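Local coordinates for protein BIFUNCTIONAL PROTEIN Proline utilization A (PutA) (Corynebacterium freiburgense, PDB 5UX5) that probably oxidises proline to glutamate in two coupled steps, using an FAD-dependent proline dehydrogenase barrel and an NAD-dependent aldehyde dehydrogenase unit in one chain, at residues A[699-704]-A[851-856]; A[870-875]-A[1060-1065]; A[882-887]-A[965-970]. All coordinates share one frame; numbering follows the deposited sequence.

Interaction 1 of 3, residues A[699-704]-A[851-856]; sequences IVTPSA and IHSLDE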
ATOM      1  N   ILE A 699      11.809  -1.799  12.699  1.00 34.80           N
ATOM      2  CA  ILE A 699      12.080  -2.623  13.875  1.00 37.41           C
ATOM      3  C   ILE A 699      11.050  -3.753  13.969  1.00 33.95           C
ATOM      4  O   ILE A 699       9.837  -3.525  13.839  1.00 32.79           O
ATOM      5  CB  ILE A 699      12.079  -1.769  15.153  1.00 31.60           C
ATOM      6  CG1 ILE A 699      13.150  -0.680  15.068  1.00 31.82           C
ATOM      7  CG2 ILE A 699      12.260  -2.644  16.362  1.00 32.95           C
ATOM      8  CD1 ILE A 699      13.211   0.190  16.301  1.00 32.30           C
ATOM      9  N   VAL A 700      11.540  -4.969  14.201  1.00 32.13           N
ATOM     10  CA  VAL A 700      10.734  -6.169  14.350  1.00 32.25           C
ATOM     11  C   VAL A 700      11.084  -6.783  15.695  1.00 39.84           C
ATOM     12  O   VAL A 700      12.211  -7.252  15.894  1.00 43.32           O
ATOM     13  CB  VAL A 700      10.988  -7.166  13.211  1.00 37.00           C
ATOM     14  CG1 VAL A 700      10.085  -8.433  13.344  1.00 32.36           C
ATOM     15  CG2 VAL A 700      10.822  -6.467  11.873  1.00 31.04           C
ATOM     16  N   THR A 701      10.126  -6.816  16.594  1.00 38.00           N
ATOM     17  CA  THR A 701      10.280  -7.373  17.927  1.00 44.19           C
ATOM     18  C   THR A 701       9.619  -8.737  17.994  1.00 42.43           C
ATOM     19  O   THR A 701       8.725  -9.033  17.200  1.00 40.48           O
ATOM     20  CB  THR A 701       9.646  -6.438  18.967  1.00 41.16           C
ATOM     21  OG1 THR A 701       8.225  -6.635  18.992  1.00 38.10           O
ATOM     22  CG2 THR A 701       9.961  -4.990  18.645  1.00 34.25           C
ATOM     23  N   PRO A 702       9.968  -9.571  18.976  1.00 42.23           N
ATOM     24  CA  PRO A 702       9.369 -10.917  19.034  1.00 44.00           C
ATOM     25  C   PRO A 702       7.851 -10.927  19.087  1.00 45.95           C
ATOM     26  O   PRO A 702       7.247 -11.938  18.703  1.00 52.88           O
ATOM     27  CB  PRO A 702       9.967 -11.514  20.316  1.00 39.32           C
ATOM     28  CG  PRO A 702      11.230 -10.808  20.499  1.00 39.99           C
ATOM     29  CD  PRO A 702      10.981  -9.391  20.027  1.00 47.58           C
ATOM     30  N   SER A 703       7.211  -9.826  19.493  1.00 39.37           N
ATOM     31  CA  SER A 703       5.754  -9.737  19.567  1.00 37.60           C
ATOM     32  C   SER A 703       5.099  -9.422  18.220  1.00 35.14           C
ATOM     33  O   SER A 703       3.924  -9.063  18.182  1.00 33.53           O
ATOM     34  CB  SER A 703       5.353  -8.692  20.610  1.00 40.28           C
ATOM     35  OG  SER A 703       5.756  -9.093  21.909  1.00 45.84           O
ATOM     36  N   ALA A 704       5.838  -9.503  17.125  1.00 38.91           N
ATOM     37  CA  ALA A 704       5.318  -9.184  15.813  1.00 31.48           C
ATOM     38  C   ALA A 704       4.770 -10.422  15.148  1.00 33.07           C
ATOM     39  O   ALA A 704       5.103 -11.548  15.506  1.00 45.25           O
ATOM     40  CB  ALA A 704       6.396  -8.590  14.921  1.00 31.14           C
ATOM     41  N   ILE A 851       7.743   0.166  12.913  1.00 38.29           N
ATOM     42  CA  ILE A 851       7.899  -0.914  13.876  1.00 39.73           C
ATOM     43  C   ILE A 851       6.844  -1.969  13.582  1.00 35.88           C
ATOM     44  O   ILE A 851       5.729  -1.679  13.128  1.00 30.83           O
ATOM     45  CB  ILE A 851       7.793  -0.430  15.341  1.00 38.87           C
ATOM     46  CG1 ILE A 851       8.102  -1.558  16.312  1.00 36.50           C
ATOM     47  CG2 ILE A 851       6.385   0.046  15.643  1.00 39.46           C
ATOM     48  CD1 ILE A 851       8.123  -1.124  17.767  1.00 40.05           C
ATOM     49  N   HIS A 852       7.218  -3.209  13.803  1.00 36.74           N
ATOM     50  CA  HIS A 852       6.267  -4.297  13.731  1.00 34.34           C
ATOM     51  C   HIS A 852       6.186  -4.917  15.112  1.00 35.36           C
ATOM     52  O   HIS A 852       7.153  -5.524  15.577  1.00 36.50           O
ATOM     53  CB  HIS A 852       6.679  -5.308  12.671  1.00 28.63           C
ATOM     54  CG  HIS A 852       5.782  -5.298  11.479  1.00 28.27           C
ATOM     55  ND1 HIS A 852       4.655  -6.094  11.395  1.00 33.92           N
ATOM     56  CD2 HIS A 852       5.817  -4.565  10.341  1.00 26.44           C
ATOM     57  CE1 HIS A 852       4.045  -5.866  10.243  1.00 28.06           C
ATOM     58  NE2 HIS A 852       4.727  -4.942   9.585  1.00 34.77           N
ATOM     59  N   SER A 853       5.035  -4.760  15.759  1.00 35.21           N
ATOM     60  CA  SER A 853       4.822  -5.350  17.071  1.00 35.45           C
ATOM     61  C   SER A 853       3.338  -5.319  17.390  1.00 40.14           C
ATOM     62  O   SER A 853       2.673  -4.313  17.146  1.00 39.51           O
ATOM     63  CB  SER A 853       5.602  -4.612  18.149  1.00 35.27           C
ATOM     64  OG  SER A 853       5.203  -5.087  19.419  1.00 46.93           O
ATOM     65  N   LEU A 854       2.810  -6.431  17.893  1.00 43.20           N
ATOM     66  CA  LEU A 854       1.426  -6.495  18.355  1.00 38.03           C
ATOM     67  C   LEU A 854       1.299  -6.167  19.834  1.00 40.64           C
ATOM     68  O   LEU A 854       0.199  -6.255  20.386  1.00 44.64           O
ATOM     69  CB  LEU A 854       0.841  -7.880  18.060  1.00 31.54           C
ATOM     70  CG  LEU A 854       0.741  -8.125  16.543  1.00 35.50           C
ATOM     71  CD1 LEU A 854      -0.061  -9.371  16.166  1.00 29.62           C
ATOM     72  CD2 LEU A 854       0.141  -6.883  15.856  1.00 28.99           C
ATOM     73  N   ASP A 855       2.403  -5.789  20.471  1.00 34.41           N
ATOM     74  CA  ASP A 855       2.421  -5.411  21.870  1.00 38.32           C
ATOM     75  C   ASP A 855       2.198  -3.909  21.956  1.00 47.33           C
ATOM     76  O   ASP A 855       2.961  -3.139  21.363  1.00 48.81           O
ATOM     77  CB  ASP A 855       3.756  -5.806  22.487  1.00 47.19           C
ATOM     78  CG  ASP A 855       3.824  -5.502  23.968  1.00 53.06           C
ATOM     79  OD1 ASP A 855       4.090  -4.339  24.324  1.00 48.82           O
ATOM     80  OD2 ASP A 855       3.620  -6.442  24.772  1.00 55.35           O
ATOM     81  N   GLU A 856       1.162  -3.496  22.696  1.00 50.68           N
ATOM     82  CA  GLU A 856       0.756  -2.089  22.702  1.00 38.56           C
ATOM     83  C   GLU A 856       1.782  -1.200  23.407  1.00 42.75           C
ATOM     84  O   GLU A 856       2.045  -0.080  22.953  1.00 48.14           O
ATOM     85  CB  GLU A 856      -0.629  -1.949  23.337  1.00 32.76           C
TER
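Two neighbouring parallel strands of the aldehyde dehydrogenase unit, 696-700 and 845-852, end side by side here and run out into loops that stay in contact. The register pairs I699 with I851 and V700 with H852. H852 N gives I699 O a hydrogen bond of 2.6 Å, nearly along the carbonyl axis, and beyond it T701 N reaches H852 O only weakly. I699 and I851 share one face of the sheet, where I699 CB meets I851 CG1 at 4.1 Å. The two torsions differ: CG1 is beside the backbone N in I699 (chi1 -60°) but anti to it in I851 (chi1 -174°). Helices 833-841 and 856-865 pack on both side chains. V700 and H852 take the other face, against helix 706-718, and the imidazole leads away from the partner segment so that its NE2 hydrogen-bonds D712. The type I turn T701 to A704 then brings the A704 methyl back over the second strand, its CB 4.0 Å from H852 CB. T701 OG1, between the backbone N and the carbonyl carbon, lies 3.4 Å from S853 CB, and both T701 OG1 and S853 OG hydrogen-bond the carboxylate of E858. L854 N closes the loop end by donating to S703 O at 2.9 Å, from well above the carbonyl plane. D855 caps the following helix through OD1, bound to E858 N. Tying this cap to the strand end is an ST turn, in which S853 OG accepts from D855 N at 3.1 Å.

Interaction 2 of 3, residues A[870-875]-A[1060-1065]; sequences NAYINR and AVSTTN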
ATOM      1  N   ASN A 870       7.940  10.414   9.019  1.00 33.71           N
ATOM      2  CA  ASN A 870       6.868   9.477   8.667  1.00 28.41           C
ATOM      3  C   ASN A 870       7.085   8.166   9.425  1.00 22.66           C
ATOM      4  O   ASN A 870       7.990   7.387   9.103  1.00 41.55           O
ATOM      5  CB  ASN A 870       6.823   9.247   7.151  1.00 29.05           C
ATOM      6  CG  ASN A 870       6.100  10.370   6.389  1.00 28.00           C
ATOM      7  OD1 ASN A 870       6.649  11.448   6.178  1.00 40.96           O
ATOM      8  ND2 ASN A 870       4.885  10.103   5.959  1.00 20.60           N
ATOM      9  N   ALA A 871       6.266   7.952  10.451  1.00 22.77           N
ATOM     10  CA  ALA A 871       6.235   6.720  11.236  1.00 23.43           C
ATOM     11  C   ALA A 871       5.066   5.816  10.806  1.00 22.96           C
ATOM     12  O   ALA A 871       3.978   6.292  10.466  1.00 26.82           O
ATOM     13  CB  ALA A 871       6.133   7.049  12.720  1.00 23.94           C
ATOM     14  N   TYR A 872       5.316   4.510  10.772  1.00 32.07           N
ATOM     15  CA  TYR A 872       4.324   3.512  10.374  1.00 30.61           C
ATOM     16  C   TYR A 872       4.353   2.389  11.389  1.00 26.45           C
ATOM     17  O   TYR A 872       5.413   2.048  11.920  1.00 25.95           O
ATOM     18  CB  TYR A 872       4.577   2.934   8.971  1.00 22.80           C
ATOM     19  CG  TYR A 872       4.591   3.963   7.872  1.00 25.27           C
ATOM     20  CD1 TYR A 872       5.748   4.649   7.585  1.00 22.36           C
ATOM     21  CD2 TYR A 872       3.452   4.246   7.106  1.00 27.88           C
ATOM     22  CE1 TYR A 872       5.788   5.586   6.597  1.00 22.34           C
ATOM     23  CE2 TYR A 872       3.495   5.201   6.088  1.00 21.07           C
ATOM     24  CZ  TYR A 872       4.683   5.871   5.858  1.00 21.66           C
ATOM     25  OH  TYR A 872       4.836   6.818   4.871  1.00 30.96           O
ATOM     26  N   ILE A 873       3.193   1.822  11.673  1.00 23.76           N
ATOM     27  CA  ILE A 873       3.098   0.787  12.684  1.00 29.81           C
ATOM     28  C   ILE A 873       2.428  -0.425  12.058  1.00 32.76           C
ATOM     29  O   ILE A 873       1.302  -0.332  11.560  1.00 38.08           O
ATOM     30  CB  ILE A 873       2.359   1.310  13.924  1.00 24.86           C
ATOM     31  CG1 ILE A 873       3.287   2.329  14.601  1.00 25.24           C
ATOM     32  CG2 ILE A 873       1.992   0.187  14.860  1.00 25.66           C
ATOM     33  CD1 ILE A 873       2.604   3.423  15.350  1.00 36.09           C
ATOM     34  N   ASN A 874       3.148  -1.544  12.030  1.00 33.93           N
ATOM     35  CA  ASN A 874       2.633  -2.796  11.468  1.00 34.76           C
ATOM     36  C   ASN A 874       2.141  -2.626  10.028  1.00 30.33           C
ATOM     37  O   ASN A 874       1.093  -3.136   9.645  1.00 31.96           O
ATOM     38  CB  ASN A 874       1.539  -3.380  12.366  1.00 26.55           C
ATOM     39  CG  ASN A 874       2.052  -3.752  13.729  1.00 33.53           C
ATOM     40  OD1 ASN A 874       3.180  -4.231  13.865  1.00 46.82           O
ATOM     41  ND2 ASN A 874       1.233  -3.563  14.744  1.00 26.65           N
ATOM     42  N   ARG A 875       2.916  -1.920   9.215  1.00 25.99           N
ATOM     43  CA  ARG A 875       2.688  -1.869   7.780  1.00 26.06           C
ATOM     44  C   ARG A 875       3.978  -1.409   7.122  1.00 30.57           C
ATOM     45  O   ARG A 875       4.954  -1.108   7.804  1.00 36.91           O
ATOM     46  CB  ARG A 875       1.526  -0.950   7.446  1.00 22.41           C
ATOM     47  CG  ARG A 875       1.620   0.368   8.175  1.00 27.11           C
ATOM     48  CD  ARG A 875       0.966   1.437   7.356  1.00 21.58           C
ATOM     49  NE  ARG A 875       1.769   1.736   6.183  1.00 25.32           N
ATOM     50  CZ  ARG A 875       1.341   2.459   5.151  1.00 29.55           C
ATOM     51  NH1 ARG A 875       0.106   2.949   5.144  1.00 27.28           N
ATOM     52  NH2 ARG A 875       2.142   2.694   4.125  1.00 20.89           N
ATOM     53  N   ALA A1060       3.676  12.483  10.552  1.00 21.28           N
ATOM     54  CA  ALA A1060       2.567  11.592  10.221  1.00 21.02           C
ATOM     55  C   ALA A1060       2.788  10.231  10.862  1.00 26.02           C
ATOM     56  O   ALA A1060       3.859   9.643  10.699  1.00 29.28           O
ATOM     57  CB  ALA A1060       2.438  11.422   8.713  1.00 21.82           C
ATOM     58  N   VAL A1061       1.789   9.735  11.602  1.00 32.29           N
ATOM     59  CA  VAL A1061       1.860   8.418  12.240  1.00 29.41           C
ATOM     60  C   VAL A1061       0.729   7.567  11.681  1.00 36.34           C
ATOM     61  O   VAL A1061      -0.451   7.819  11.966  1.00 39.49           O
ATOM     62  CB  VAL A1061       1.769   8.487  13.764  1.00 22.94           C
ATOM     63  CG1 VAL A1061       2.095   7.130  14.360  1.00 23.60           C
ATOM     64  CG2 VAL A1061       2.693   9.564  14.316  1.00 38.39           C
ATOM     65  N   SER A1062       1.092   6.524  10.932  1.00 32.25           N
ATOM     66  CA  SER A1062       0.148   5.647  10.255  1.00 22.81           C
ATOM     67  C   SER A1062       0.212   4.275  10.900  1.00 22.13           C
ATOM     68  O   SER A1062       1.285   3.665  10.925  1.00 30.64           O
ATOM     69  CB  SER A1062       0.471   5.559   8.770  1.00 21.02           C
ATOM     70  OG  SER A1062      -0.421   4.670   8.141  1.00 41.95           O
ATOM     71  N   THR A1063      -0.924   3.809  11.439  1.00 22.21           N
ATOM     72  CA  THR A1063      -1.028   2.555  12.202  1.00 28.79           C
ATOM     73  C   THR A1063      -2.140   1.655  11.657  1.00 36.99           C
ATOM     74  O   THR A1063      -3.308   2.067  11.583  1.00 39.94           O
ATOM     75  CB  THR A1063      -1.323   2.800  13.684  1.00 30.18           C
ATOM     76  OG1 THR A1063      -0.343   3.679  14.250  1.00 35.38           O
ATOM     77  CG2 THR A1063      -1.369   1.484  14.445  1.00 24.31           C
ATOM     78  N   THR A1064      -1.787   0.420  11.315  1.00 35.18           N
ATOM     79  CA  THR A1064      -2.794  -0.568  10.968  1.00 31.02           C
ATOM     80  C   THR A1064      -3.711  -0.764  12.165  1.00 34.44           C
ATOM     81  O   THR A1064      -3.245  -0.831  13.299  1.00 40.16           O
ATOM     82  CB  THR A1064      -2.120  -1.880  10.534  1.00 29.64           C
ATOM     83  OG1 THR A1064      -1.263  -1.589   9.433  1.00 31.69           O
ATOM     84  CG2 THR A1064      -3.139  -2.925  10.051  1.00 22.99           C
ATOM     85  N   ASN A1065      -5.028  -0.794  11.913  1.00 43.59           N
ATOM     86  CA  ASN A1065      -6.026  -0.850  12.977  1.00 47.04           C
ATOM     87  C   ASN A1065      -6.589  -2.239  13.210  1.00 56.92           C
ATOM     88  O   ASN A1065      -7.162  -2.493  14.278  1.00 67.31           O
ATOM     89  CB  ASN A1065      -7.210   0.053  12.641  1.00 49.72           C
ATOM     90  CG  ASN A1065      -7.010   1.453  13.099  1.00 58.70           C
ATOM     91  OD1 ASN A1065      -6.336   1.705  14.097  1.00 62.90           O
ATOM     92  ND2 ASN A1065      -7.604   2.392  12.377  1.00 61.66           N
TER
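A parallel strand pair extends the aldehyde dehydrogenase sheet here, with strand 1056-1064 lying along 870-873 at a 12° angle. Four alternating backbone hydrogen bonds lace them: A871 N to A1060 O, S1062 N to A871 O, I873 N to S1062 O and, longest, T1064 N to I873 O at 3.2 Å. On one face I873 and T1063 lie side by side and point the same way. Both have the methyl CG2 anti to the backbone N, so the CG2 atoms meet at 3.6 Å, while I873 CD1 reaches back obliquely to V1061 CG1 at 3.9 Å. On the opposite face, which N870 and A1060 share, Y872 CD2 sits 3.7 Å from S1062 CB. The same CD2 lies 3.1 Å above the R875 guanidinium plane, offset toward its rim. R875 bends at chi3 (-71°) to run over S1062, and its NH1 makes a salt bridge with E965; S1062 OG is hydrogen-bonded to N967. Beyond I873, N874 turns the chain with positive phi (55°). Its carbonyl O takes a 2.8 Å hydrogen bond from T1064 OG1, whose donor stands above the carbonyl plane, so a side-chain bond follows the backbone bonds where strand 870-873 stops. N874 OD1 meanwhile takes S853 N. Late-chain strand and catalytic sheet thus join as a parallel beta ladder of the kind found in alpha/beta folds, consistent with the C-terminal domain extending the dehydrogenase sheet.

Interaction 3 of 3, residues A[882-887]-A[965-970]; sequences VQRQPF and ESNVFR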
ATOM      1  N   VAL A 882      -1.174  11.143  -0.332  1.00 26.17           N
ATOM      2  CA  VAL A 882      -1.493  12.541  -0.090  1.00 19.03           C
ATOM      3  C   VAL A 882      -2.552  12.657   0.990  1.00 22.91           C
ATOM      4  O   VAL A 882      -3.529  11.909   1.006  1.00 28.59           O
ATOM      5  CB  VAL A 882      -1.981  13.227  -1.372  1.00 19.17           C
ATOM      6  CG1 VAL A 882      -2.564  14.577  -1.029  1.00 36.82           C
ATOM      7  CG2 VAL A 882      -0.857  13.370  -2.356  1.00 19.38           C
ATOM      8  N   GLN A 883      -2.303  13.535   1.949  1.00 18.92           N
ATOM      9  CA  GLN A 883      -3.195  13.841   3.057  1.00 27.94           C
ATOM     10  C   GLN A 883      -3.341  12.705   4.063  1.00 34.55           C
ATOM     11  O   GLN A 883      -3.494  12.970   5.258  1.00 36.61           O
ATOM     12  CB  GLN A 883      -4.554  14.279   2.540  1.00 24.28           C
ATOM     13  CG  GLN A 883      -5.379  14.832   3.643  1.00 35.67           C
ATOM     14  CD  GLN A 883      -6.828  14.963   3.255  1.00 47.56           C
ATOM     15  OE1 GLN A 883      -7.445  16.004   3.495  1.00 49.83           O
ATOM     16  NE2 GLN A 883      -7.385  13.909   2.645  1.00 45.24           N
ATOM     17  N   ARG A 884      -3.309  11.445   3.610  1.00 41.24           N
ATOM     18  CA  ARG A 884      -3.279  10.325   4.552  1.00 29.97           C
ATOM     19  C   ARG A 884      -1.974  10.312   5.324  1.00 26.79           C
ATOM     20  O   ARG A 884      -1.968  10.200   6.550  1.00 28.08           O
ATOM     21  CB  ARG A 884      -3.451   8.998   3.826  1.00 32.89           C
ATOM     22  CG  ARG A 884      -4.846   8.614   3.430  1.00 36.76           C
ATOM     23  CD  ARG A 884      -4.865   7.148   3.047  1.00 33.89           C
ATOM     24  NE  ARG A 884      -5.965   6.795   2.160  1.00 38.41           N
ATOM     25  CZ  ARG A 884      -6.058   5.616   1.547  1.00 29.51           C
ATOM     26  NH1 ARG A 884      -5.122   4.709   1.730  1.00 28.47           N
ATOM     27  NH2 ARG A 884      -7.072   5.350   0.745  1.00 24.99           N
ATOM     28  N   GLN A 885      -0.852  10.331   4.603  1.00 33.35           N
ATOM     29  CA  GLN A 885       0.496  10.376   5.180  1.00 34.68           C
ATOM     30  C   GLN A 885       1.225  11.509   4.474  1.00 35.61           C
ATOM     31  O   GLN A 885       1.889  11.295   3.449  1.00 40.84           O
ATOM     32  CB  GLN A 885       1.236   9.047   5.012  1.00 32.02           C
ATOM     33  CG  GLN A 885       0.495   7.847   5.588  1.00 31.23           C
ATOM     34  CD  GLN A 885      -0.314   7.124   4.525  1.00 32.42           C
ATOM     35  OE1 GLN A 885      -0.019   7.244   3.326  1.00 32.06           O
ATOM     36  NE2 GLN A 885      -1.361   6.398   4.950  1.00 26.97           N
ATOM     37  N   PRO A 886       1.049  12.741   4.941  1.00 34.69           N
ATOM     38  CA  PRO A 886       1.882  13.841   4.446  1.00 34.66           C
ATOM     39  C   PRO A 886       3.352  13.480   4.592  1.00 32.58           C
ATOM     40  O   PRO A 886       3.769  12.903   5.599  1.00 32.92           O
ATOM     41  CB  PRO A 886       1.489  15.002   5.351  1.00 34.42           C
ATOM     42  CG  PRO A 886       0.117  14.634   5.846  1.00 26.48           C
ATOM     43  CD  PRO A 886       0.085  13.179   5.962  1.00 25.11           C
ATOM     44  N   PHE A 887       4.147  13.804   3.583  1.00 25.64           N
ATOM     45  CA  PHE A 887       5.477  13.221   3.473  1.00 25.09           C
ATOM     46  C   PHE A 887       6.567  14.285   3.653  1.00 36.11           C
ATOM     47  O   PHE A 887       6.497  15.369   3.052  1.00 37.48           O
ATOM     48  CB  PHE A 887       5.620  12.512   2.125  1.00 20.17           C
ATOM     49  CG  PHE A 887       6.864  11.677   2.008  1.00 27.08           C
ATOM     50  CD1 PHE A 887       6.914  10.420   2.567  1.00 27.32           C
ATOM     51  CD2 PHE A 887       7.996  12.168   1.361  1.00 23.25           C
ATOM     52  CE1 PHE A 887       8.065   9.642   2.474  1.00 36.06           C
ATOM     53  CE2 PHE A 887       9.143  11.411   1.265  1.00 21.80           C
ATOM     54  CZ  PHE A 887       9.180  10.138   1.820  1.00 36.86           C
ATOM     55  N   GLU A 965      -7.198   1.811   9.051  1.00 31.68           N
ATOM     56  CA  GLU A 965      -5.876   2.396   9.204  1.00 23.11           C
ATOM     57  C   GLU A 965      -6.009   3.778   9.832  1.00 21.32           C
ATOM     58  O   GLU A 965      -6.642   4.665   9.264  1.00 26.54           O
ATOM     59  CB  GLU A 965      -5.181   2.471   7.854  1.00 20.81           C
ATOM     60  CG  GLU A 965      -3.789   3.001   7.888  1.00 20.74           C
ATOM     61  CD  GLU A 965      -3.137   2.917   6.541  1.00 26.47           C
ATOM     62  OE1 GLU A 965      -3.367   3.814   5.685  1.00 29.06           O
ATOM     63  OE2 GLU A 965      -2.411   1.914   6.320  1.00 30.81           O
ATOM     64  N   SER A 966      -5.405   3.953  11.000  1.00 25.55           N
ATOM     65  CA  SER A 966      -5.307   5.258  11.642  1.00 21.85           C
ATOM     66  C   SER A 966      -4.209   6.076  10.977  1.00 24.46           C
ATOM     67  O   SER A 966      -3.063   5.633  10.898  1.00 30.90           O
ATOM     68  CB  SER A 966      -5.015   5.092  13.128  1.00 24.66           C
ATOM     69  OG  SER A 966      -4.731   6.349  13.688  1.00 42.24           O
ATOM     70  N   ASN A 967      -4.551   7.258  10.481  1.00 27.63           N
ATOM     71  CA  ASN A 967      -3.571   8.127   9.830  1.00 28.81           C
ATOM     72  C   ASN A 967      -3.590   9.502  10.499  1.00 34.00           C
ATOM     73  O   ASN A 967      -4.473  10.321  10.217  1.00 40.27           O
ATOM     74  CB  ASN A 967      -3.835   8.195   8.327  1.00 21.13           C
ATOM     75  CG  ASN A 967      -3.552   6.846   7.631  1.00 29.40           C
ATOM     76  OD1 ASN A 967      -2.395   6.439   7.517  1.00 30.20           O
ATOM     77  ND2 ASN A 967      -4.600   6.175   7.150  1.00 32.25           N
ATOM     78  N   VAL A 968      -2.582   9.759  11.349  1.00 30.20           N
ATOM     79  CA  VAL A 968      -2.524  10.912  12.254  1.00 27.73           C
ATOM     80  C   VAL A 968      -1.527  11.959  11.759  1.00 27.17           C
ATOM     81  O   VAL A 968      -0.416  11.632  11.329  1.00 33.85           O
ATOM     82  CB  VAL A 968      -2.167  10.441  13.679  1.00 23.26           C
ATOM     83  CG1 VAL A 968      -1.816  11.578  14.563  1.00 22.60           C
ATOM     84  CG2 VAL A 968      -3.345   9.685  14.270  1.00 22.61           C
ATOM     85  N   PHE A 969      -1.924  13.230  11.844  1.00 27.33           N
ATOM     86  CA  PHE A 969      -1.074  14.368  11.501  1.00 24.54           C
ATOM     87  C   PHE A 969      -0.899  15.199  12.763  1.00 30.66           C
ATOM     88  O   PHE A 969      -1.878  15.718  13.309  1.00 41.49           O
ATOM     89  CB  PHE A 969      -1.694  15.214  10.392  1.00 20.45           C
ATOM     90  CG  PHE A 969      -0.856  16.383   9.993  1.00 25.41           C
ATOM     91  CD1 PHE A 969       0.230  16.212   9.154  1.00 21.46           C
ATOM     92  CD2 PHE A 969      -1.135  17.663  10.477  1.00 23.39           C
ATOM     93  CE1 PHE A 969       1.024  17.295   8.806  1.00 20.63           C
ATOM     94  CE2 PHE A 969      -0.341  18.748  10.134  1.00 21.42           C
ATOM     95  CZ  PHE A 969       0.746  18.565   9.308  1.00 20.16           C
ATOM     96  N   ARG A 970       0.334  15.311  13.237  1.00 21.74           N
ATOM     97  CA  ARG A 970       0.574  15.960  14.505  1.00 22.40           C
ATOM     98  C   ARG A 970       1.856  16.764  14.432  1.00 33.95           C
ATOM     99  O   ARG A 970       2.698  16.576  13.543  1.00 25.07           O
ATOM    100  CB  ARG A 970       0.636  14.955  15.678  1.00 23.13           C
ATOM    101  CG  ARG A 970       1.770  13.967  15.634  1.00 26.35           C
ATOM    102  CD  ARG A 970       1.695  12.978  16.799  1.00 27.42           C
ATOM    103  NE  ARG A 970       2.911  12.176  16.919  1.00 27.12           N
ATOM    104  CZ  ARG A 970       3.223  11.440  17.982  1.00 33.00           C
ATOM    105  NH1 ARG A 970       2.421  11.422  19.039  1.00 31.31           N
ATOM    106  NH2 ARG A 970       4.344  10.728  17.998  1.00 25.84           N
TER
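One hydrogen bond and one apolar contact carry the interface where the loop 882-887 lies against strand 965-970. In the polar group, Q885 NE2 donates to N967 OD1 at 2.8 Å, 162° at the hydrogen. The acceptor is in the plane of the Q885 amide, yet the donor stands above the N967 carbonyl plane, with the two amide planes 67° apart. A bend at chi2 of Q885 (96°) brings its end across to the strand, and OE1 is held by I881 N. N967 is itself fixed through its amide nitrogen: ND2 gives E965 OE1 a bond of 3.0 Å on that oxygen's anti lone pair, E965 being extended beyond CG.

Charge adds a looser term. R884 NH1 is 4.4 Å from E965 OE1, beyond a salt bridge but close enough that it may favour the ionised carboxylate; R884 NH2 hydrogen-bonds L312 O, which belongs to the proline dehydrogenase part. By packing, N967 CB lies against the R884 carbonyl, 3.3 Å from R884 O. The nonpolar contact is P886 CG on F969 CD1, 3.7 Å away, the pyrrolidine ring crossing the phenyl obliquely.

Since E965, N967 and F969 alternate along the strand and turn one side to the loop, the arrangement is that of a beta strand with a loop laid over one face, here joining the dehydrogenase fold to what is probably the C-terminal domain.

Overall arrangement
Interactions 1 and 2 pair neighbouring strands, and interaction 3 sets a loop against strand 965-980; the strands follow one another in space as 696-700, 845-852, 870-873, 1056-1064 and 965-980. Interactions 1 and 2 have centres 12 Å apart and join through strands 845-852 and 870-873, with I851 O close to N874 N. Interactions 2 and 3, 9 Å apart, meet through the antiparallel neighbours 1056-1064 and 965-980. Interactions 1 and 3 do not touch, their nearest atoms being about 10 Å apart. Along the chain interaction 1 closes first; interaction 2 then spans 870 to 1065, and both segments of interaction 3 fall within that span. A strand near the C-terminus therefore returns to the dehydrogenase sheet.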